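Local coordinates for HTH tetR-type domain-containing protein (Streptomyces coelicolor A3, PDB 3IUV) that is of unknown specific function but, as a TetR-family member, probably binds regulatory DNA and controls transcription, at residues Ile15-Ile20 with Leu62-Glu67; Pro9-Arg14 with Thr48-Thr53; Ala134-Arg139 with Arg146-Val151. All coordinates share one frame; numbering follows the deposited sequence.

Interaction 1. Residues Ile15-Ile20 with Leu62-Glu67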
# COMPACT_ATOMS: atom_id res chain seq x y z
N ILE A 15 -10.99 11.96 21.32
CA ILE A 15 -10.49 10.59 21.44
C ILE A 15 -9.96 10.05 20.09
O ILE A 15 -8.79 9.68 19.98
CB ILE A 15 -11.54 9.64 22.08
CG1 ILE A 15 -11.68 9.95 23.59
CG2 ILE A 15 -11.21 8.15 21.82
CD1 ILE A 15 -12.71 9.13 24.32
N ILE A 16 -10.82 10.04 19.07
CA ILE A 16 -10.44 9.57 17.74
C ILE A 16 -9.21 10.29 17.20
O ILE A 16 -8.29 9.67 16.65
CB ILE A 16 -11.58 9.77 16.77
CG1 ILE A 16 -12.75 8.86 17.16
CG2 ILE A 16 -11.11 9.49 15.35
CD1 ILE A 16 -13.99 9.06 16.34
N ASP A 17 -9.20 11.61 17.37
CA ASP A 17 -8.09 12.42 16.89
C ASP A 17 -6.81 12.00 17.57
O ASP A 17 -5.77 11.90 16.95
CB ASP A 17 -8.37 13.89 17.17
CG ASP A 17 -9.39 14.48 16.20
OD1 ASP A 17 -9.37 14.10 15.01
OD2 ASP A 17 -10.21 15.31 16.63
N ALA A 18 -6.92 11.75 18.86
CA ALA A 18 -5.78 11.29 19.64
C ALA A 18 -5.31 9.93 19.14
O ALA A 18 -4.11 9.71 18.99
CB ALA A 18 -6.14 11.23 21.12
N ALA A 19 -6.25 9.03 18.88
CA ALA A 19 -5.92 7.72 18.35
C ALA A 19 -5.13 7.97 17.08
O ALA A 19 -4.07 7.39 16.85
CB ALA A 19 -7.18 6.95 18.02
N ILE A 20 -5.68 8.88 16.28
CA ILE A 20 -5.03 9.31 15.05
C ILE A 20 -3.57 9.70 15.30
O ILE A 20 -2.67 9.16 14.66
CB ILE A 20 -5.86 10.44 14.37
CG1 ILE A 20 -6.79 9.83 13.32
CG2 ILE A 20 -4.95 11.49 13.74
CD1 ILE A 20 -7.92 10.76 12.84
N LEU A 62 -10.06 5.24 11.27
CA LEU A 62 -9.89 5.26 9.83
C LEU A 62 -11.08 5.87 9.09
O LEU A 62 -10.91 6.78 8.29
CB LEU A 62 -9.59 3.86 9.31
CG LEU A 62 -9.40 3.81 7.80
CD1 LEU A 62 -10.75 3.73 7.09
CD2 LEU A 62 -8.60 5.00 7.30
N ARG A 63 -12.27 5.35 9.33
CA ARG A 63 -13.46 5.86 8.66
C ARG A 63 -13.44 7.39 8.61
O ARG A 63 -13.98 7.99 7.69
CB ARG A 63 -14.74 5.34 9.33
CG ARG A 63 -16.05 5.62 8.58
CD ARG A 63 -17.12 4.61 8.96
NE ARG A 63 -16.85 3.28 8.40
CZ ARG A 63 -17.24 2.13 8.94
NH1 ARG A 63 -17.92 2.13 10.08
NH2 ARG A 63 -16.93 0.99 8.35
N GLN A 64 -12.80 8.01 9.61
CA GLN A 64 -12.60 9.45 9.59
C GLN A 64 -11.65 9.84 8.47
O GLN A 64 -11.94 10.75 7.69
CB GLN A 64 -12.03 9.97 10.92
CG GLN A 64 -11.35 11.33 10.77
CD GLN A 64 -11.45 12.21 12.01
OE1 GLN A 64 -12.46 12.18 12.73
NE2 GLN A 64 -10.41 13.00 12.26
N ALA A 65 -10.51 9.16 8.39
CA ALA A 65 -9.63 9.32 7.24
C ALA A 65 -10.47 9.23 5.97
O ALA A 65 -10.57 10.20 5.22
CB ALA A 65 -8.55 8.27 7.23
N ASN A 66 -11.07 8.06 5.75
CA ASN A 66 -12.03 7.86 4.65
C ASN A 66 -13.01 9.02 4.41
O ASN A 66 -13.31 9.32 3.27
CB ASN A 66 -12.81 6.56 4.82
CG ASN A 66 -12.03 5.34 4.38
OD1 ASN A 66 -10.95 5.46 3.81
ND2 ASN A 66 -12.59 4.16 4.64
N GLU A 67 -13.51 9.65 5.47
CA GLU A 67 -14.43 10.78 5.28
C GLU A 67 -13.71 12.08 4.91
O GLU A 67 -14.30 12.96 4.26
CB GLU A 67 -15.33 10.96 6.51
CG GLU A 67 -16.32 9.81 6.69
CD GLU A 67 -17.07 9.86 8.01
OE1 GLU A 67 -17.87 8.93 8.27
OE2 GLU A 67 -16.86 10.83 8.79
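Q64 reaches from helix 54-73 to D17, I16 and I20 on helix 11-24, and nearly all of the contact hangs on that one side chain. The helix segments run almost perpendicular, at 91° with a gap of 10.6 Å between their axes, and Q64 meets the facing side chains across it. It does so with CG set opposite its backbone N (chi1 159°), which sends the chain outward toward the other helix.

The polar part is a hydrogen bond from Q64 NE2 to D17 OD1, 3.1 Å long and bent to 144° at the hydrogen. OD1 is met nearly end-on to its C-O bond, while the amide and carboxylate planes are steeply turned against each other and the acceptor lies somewhat off the amide plane. Q13, one turn before D17, ties the remaining oxygens together: its NE2 hydrogen-bonds to both D17 OD2 and Q64 OE1. The amide thus has partners at both ends, which should fix its rotation.

Isoleucine methyls flank the amide. I20 CD1 lies across the end of the glutamine, 3.9 Å from Q64 CD and 4.0 Å from Q64 CG. Nearer the oxygen, I16 CG2 is a van der Waals neighbour of Q64 OE1 at 4.0 Å.

Both segments have other neighbours. Helix 11-24 packs on the earlier part of helix 54-73, I16 on A60 and A19 on L57, and A18 and A19 meet helix 33-40. On the side of the C-terminal domain, L62 rests on V124, and a salt bridge from R63 to E127 joins helix 54-73 to helix 121-139.

Interaction 2. Residues Pro9-Arg14 with Thr48-Thr53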
# COMPACT_ATOMS: atom_id res chain seq x y z
N PRO A 9 -19.10 14.06 18.25
CA PRO A 9 -19.46 14.89 19.41
C PRO A 9 -18.38 15.94 19.70
O PRO A 9 -18.32 16.95 19.00
CB PRO A 9 -19.55 13.86 20.53
CG PRO A 9 -20.08 12.63 19.83
CD PRO A 9 -19.58 12.68 18.39
N GLU A 10 -17.57 15.71 20.73
CA GLU A 10 -16.35 16.49 20.98
C GLU A 10 -15.55 15.82 22.07
O GLU A 10 -14.34 16.00 22.19
CB GLU A 10 -16.64 17.95 21.32
CG GLU A 10 -16.20 18.92 20.22
CD GLU A 10 -14.69 19.10 20.15
OE1 GLU A 10 -14.04 18.43 19.32
OE2 GLU A 10 -14.16 19.91 20.94
N ARG A 11 -16.25 15.03 22.87
CA ARG A 11 -15.58 14.10 23.74
C ARG A 11 -14.96 13.03 22.85
O ARG A 11 -13.75 12.82 22.87
CB ARG A 11 -16.56 13.48 24.72
CG ARG A 11 -16.27 12.01 24.98
CD ARG A 11 -15.17 11.80 26.00
NE ARG A 11 -14.26 12.93 26.09
CZ ARG A 11 -14.13 13.70 27.16
NH1 ARG A 11 -14.84 13.46 28.26
NH2 ARG A 11 -13.27 14.71 27.15
N ARG A 12 -15.81 12.38 22.05
CA ARG A 12 -15.38 11.22 21.27
C ARG A 12 -14.48 11.58 20.09
O ARG A 12 -13.70 10.76 19.60
CB ARG A 12 -16.60 10.39 20.82
CG ARG A 12 -17.13 10.68 19.43
CD ARG A 12 -17.86 9.45 18.83
NE ARG A 12 -17.67 9.36 17.38
CZ ARG A 12 -17.64 8.22 16.67
NH1 ARG A 12 -17.45 8.26 15.36
NH2 ARG A 12 -17.80 7.05 17.27
N GLN A 13 -14.58 12.82 19.64
CA GLN A 13 -13.73 13.32 18.59
C GLN A 13 -12.30 13.45 19.11
O GLN A 13 -11.33 13.01 18.46
CB GLN A 13 -14.23 14.68 18.13
CG GLN A 13 -13.52 15.20 16.89
CD GLN A 13 -13.68 14.27 15.71
OE1 GLN A 13 -14.77 13.73 15.47
NE2 GLN A 13 -12.59 14.06 14.98
N ARG A 14 -12.17 14.10 20.26
CA ARG A 14 -10.87 14.30 20.88
C ARG A 14 -10.20 12.96 20.95
O ARG A 14 -9.01 12.84 20.69
CB ARG A 14 -11.02 14.86 22.29
CG ARG A 14 -11.29 16.35 22.35
CD ARG A 14 -11.51 16.77 23.78
NE ARG A 14 -10.58 16.09 24.69
CZ ARG A 14 -10.58 16.25 26.01
NH1 ARG A 14 -11.46 17.06 26.57
NH2 ARG A 14 -9.70 15.60 26.76
N THR A 48 -13.36 3.99 26.85
CA THR A 48 -14.04 2.73 26.61
C THR A 48 -15.56 2.94 26.44
O THR A 48 -16.25 2.17 25.77
CB THR A 48 -13.66 1.72 27.70
OG1 THR A 48 -14.20 2.14 28.95
CG2 THR A 48 -12.14 1.64 27.84
N TYR A 49 -16.06 4.01 27.03
CA TYR A 49 -17.47 4.35 26.94
C TYR A 49 -17.80 4.59 25.46
O TYR A 49 -18.85 4.22 24.95
CB TYR A 49 -17.75 5.58 27.81
CG TYR A 49 -19.14 6.14 27.70
CD1 TYR A 49 -20.24 5.35 27.95
CD2 TYR A 49 -19.34 7.48 27.35
CE1 TYR A 49 -21.52 5.87 27.86
CE2 TYR A 49 -20.60 8.01 27.25
CZ TYR A 49 -21.69 7.19 27.51
OH TYR A 49 -22.96 7.70 27.42
N HIS A 50 -16.84 5.16 24.77
CA HIS A 50 -17.01 5.41 23.36
C HIS A 50 -16.50 4.27 22.47
O HIS A 50 -16.97 4.11 21.35
CB HIS A 50 -16.36 6.74 23.00
CG HIS A 50 -17.06 7.90 23.62
ND1 HIS A 50 -18.30 8.32 23.21
CD2 HIS A 50 -16.71 8.71 24.66
CE1 HIS A 50 -18.69 9.34 23.95
NE2 HIS A 50 -17.73 9.60 24.83
N PHE A 51 -15.56 3.46 22.94
CA PHE A 51 -15.05 2.39 22.10
C PHE A 51 -14.74 1.17 22.92
O PHE A 51 -13.72 1.13 23.61
CB PHE A 51 -13.79 2.83 21.33
CG PHE A 51 -13.99 4.07 20.52
CD1 PHE A 51 -13.52 5.30 20.97
CD2 PHE A 51 -14.66 4.02 19.30
CE1 PHE A 51 -13.71 6.46 20.22
CE2 PHE A 51 -14.87 5.18 18.55
CZ PHE A 51 -14.39 6.40 19.01
N ALA A 52 -15.61 0.17 22.83
CA ALA A 52 -15.39 -1.11 23.49
C ALA A 52 -14.18 -1.88 22.93
O ALA A 52 -13.17 -2.06 23.64
CB ALA A 52 -16.64 -1.94 23.41
N THR A 53 -14.29 -2.36 21.69
CA THR A 53 -13.17 -3.09 21.10
C THR A 53 -12.10 -2.09 20.74
O THR A 53 -12.40 -0.90 20.58
CB THR A 53 -13.56 -3.90 19.83
OG1 THR A 53 -13.57 -3.04 18.68
CG2 THR A 53 -14.91 -4.54 19.99
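R12 lays its CB over one face of the H50 ring, a CH-pi contact 3.8 Å from CB to the ring centroid and 19° off the ring normal. This is where the first helix of the TetR-type DNA-binding domain meets the end of the predicted helix-turn-helix motif, whose second helix is 44-50. R11 also comes up to the imidazole, but the model sets its CG too near the ring for the detail to be trusted.

Further along its chain, R12 bends at chi3 and carries its guanidinium to F51, with NH2 3.7 Å from F51 CE2. The two planes are 37° apart and the approach is oblique, and the atoms of F51 nearest to R12 NH2 are CE2 and CZ.

The next shell positions these rings. H50 has CG opposite its carbonyl carbon (chi1 -67°), which turns the imidazole toward helix 11-24, and Y49 CD2 lies 3.7 Å above the face that R12 does not use. I15 adds a further contact to H50. An alanine in place of H50 would take away the ring that lies between R12 CB and Y49, and is likely to leave a gap between helix 11-24 and the end of helix 44-50.

F51, where the chain leaves the helix, is buried against I15 and I16 and against D56, L57 and A60 of helix 54-73. R14 adds a bond from its NH2 to A40 O, at the end of the motif's first helix. The backbone at F51 is held as well: its carbonyl O accepts a hydrogen bond from H33 NE2.

Interaction 3. Residues Ala134-Arg139 with Arg146-Val151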
# COMPACT_ATOMS: atom_id res chain seq x y z
N ALA A 134 -17.56 3.96 -7.67
CA ALA A 134 -18.96 4.16 -8.04
C ALA A 134 -19.16 5.40 -8.91
O ALA A 134 -19.91 5.38 -9.88
CB ALA A 134 -19.83 4.26 -6.81
N LEU A 135 -18.48 6.48 -8.56
CA LEU A 135 -18.59 7.72 -9.31
C LEU A 135 -17.90 7.58 -10.67
O LEU A 135 -18.49 7.87 -11.71
CB LEU A 135 -17.98 8.85 -8.49
CG LEU A 135 -18.28 10.29 -8.85
CD1 LEU A 135 -17.79 11.21 -7.74
CD2 LEU A 135 -17.65 10.67 -10.20
N LEU A 136 -16.65 7.11 -10.66
CA LEU A 136 -15.91 6.89 -11.89
C LEU A 136 -16.61 5.92 -12.86
O LEU A 136 -16.65 6.14 -14.07
CB LEU A 136 -14.51 6.37 -11.55
CG LEU A 136 -13.34 7.36 -11.57
CD1 LEU A 136 -13.80 8.81 -11.55
CD2 LEU A 136 -12.39 7.05 -10.40
N ALA A 137 -17.13 4.82 -12.32
CA ALA A 137 -17.86 3.85 -13.13
C ALA A 137 -18.99 4.57 -13.88
O ALA A 137 -19.06 4.56 -15.12
CB ALA A 137 -18.42 2.73 -12.24
N ALA A 138 -19.88 5.20 -13.12
CA ALA A 138 -20.95 5.97 -13.72
C ALA A 138 -20.44 6.97 -14.77
O ALA A 138 -21.07 7.15 -15.83
CB ALA A 138 -21.75 6.69 -12.64
N ARG A 139 -19.30 7.61 -14.50
CA ARG A 139 -18.78 8.64 -15.40
C ARG A 139 -17.93 8.12 -16.55
O ARG A 139 -17.58 8.88 -17.45
CB ARG A 139 -18.01 9.73 -14.65
CG ARG A 139 -17.90 11.00 -15.48
CD ARG A 139 -16.47 11.35 -15.68
NE ARG A 139 -16.17 11.85 -17.02
CZ ARG A 139 -15.79 13.10 -17.26
NH1 ARG A 139 -15.71 13.95 -16.24
NH2 ARG A 139 -15.50 13.50 -18.50
N ARG A 146 -11.88 0.86 -12.40
CA ARG A 146 -10.99 0.02 -11.62
C ARG A 146 -9.55 0.44 -11.91
O ARG A 146 -8.70 0.54 -11.02
CB ARG A 146 -11.20 -1.45 -11.98
CG ARG A 146 -12.49 -2.02 -11.42
CD ARG A 146 -12.99 -3.17 -12.26
NE ARG A 146 -12.16 -4.38 -12.10
CZ ARG A 146 -12.13 -5.40 -12.95
NH1 ARG A 146 -12.87 -5.38 -14.05
NH2 ARG A 146 -11.35 -6.45 -12.71
N ALA A 147 -9.27 0.70 -13.17
CA ALA A 147 -7.96 1.18 -13.53
C ALA A 147 -7.66 2.52 -12.88
O ALA A 147 -6.59 2.73 -12.31
CB ALA A 147 -7.83 1.27 -15.05
N LEU A 148 -8.60 3.46 -12.98
CA LEU A 148 -8.34 4.77 -12.42
C LEU A 148 -8.02 4.59 -10.95
O LEU A 148 -6.98 5.00 -10.47
CB LEU A 148 -9.54 5.70 -12.62
CG LEU A 148 -9.66 6.28 -14.04
CD1 LEU A 148 -11.08 6.84 -14.39
CD2 LEU A 148 -8.58 7.32 -14.28
N VAL A 149 -8.91 3.91 -10.25
CA VAL A 149 -8.73 3.66 -8.84
C VAL A 149 -7.37 3.02 -8.50
O VAL A 149 -6.67 3.46 -7.60
CB VAL A 149 -9.87 2.78 -8.34
CG1 VAL A 149 -9.53 2.15 -6.97
CG2 VAL A 149 -11.17 3.60 -8.30
N ALA A 150 -6.99 1.98 -9.23
CA ALA A 150 -5.75 1.29 -8.95
C ALA A 150 -4.54 2.25 -9.05
O ALA A 150 -3.56 2.16 -8.30
CB ALA A 150 -5.58 0.11 -9.90
N VAL A 151 -4.62 3.18 -9.98
CA VAL A 151 -3.50 4.08 -10.18
C VAL A 151 -3.47 5.22 -9.16
O VAL A 151 -2.40 5.66 -8.75
CB VAL A 151 -3.46 4.58 -11.63
CG1 VAL A 151 -4.53 5.65 -11.87
CG2 VAL A 151 -2.08 5.08 -11.94
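Of the two segments, L136 and L148 come closest, with 7.9 Å between their CA atoms. They belong to consecutive helices, 121-139 and 142-161, joined by a very short connection, so the chain turns sharply and the second helix heads back at a slant against the first. Both segments are regular helix: R139 N bonds to L135 O at 2.9 Å and, on the other side, A150 N to R146 O at 2.9 Å. At the end of the first helix L136 O takes a hydrogen bond from T140 OG1, just before the chain turns.

The contact between the segments is purely apolar, with no hydrogen bond across it. L136 leans toward helix 142-161 and divides its contacts there. Its branch point CG meets a methyl of the opposing leucine, L136 CG to L148 CD1 at 3.7 Å. Its CD2 reaches between two neighbours, lying 3.9 Å from L148 CB and a looser 4.2 Å from V149 CG2. L148 has CG opposite its carbonyl carbon (chi1 -78°), which aims the isobutyl group at L136.

All three side chains are buried, and others close round them. L148 also touches L86 and L90 of helix 86-98, L175 of helix 168-178 and I179, while V149 packs on W128, A129 and V132. Beyond them lies the dimer partner: V149 reaches Q158 of the second subunit, A147 packs on V174 of that chain, and R146 makes a cation-pi contact with its Y170. Two successive helices packed in this way, the second facing the partner, belong to the all-helical C-terminal domain of TetR-family proteins, through which these regulators characteristically dimerise.

How the interactions relate
From the N terminus, the chain first lays down 9-14 and then 15-20 on one helix, 11-24. Interaction 2 closes a loop of 33 residues when 48-53 returns to 9-14, and interaction 1 closes one of 41 when 62-67 reaches 15-20. Their segments alternate, so the loops cross, and the contacts adjoin, with centres 11 Å apart and F51 packed on I15 and I16. Together they hold the helix-turn-helix region and helix 54-73 to the first helix. Interaction 3 follows in series, a local closure over six residues in the C-terminal domain. Its centre lies about 25 Å from that of interaction 1 and 34 Å from that of interaction 2.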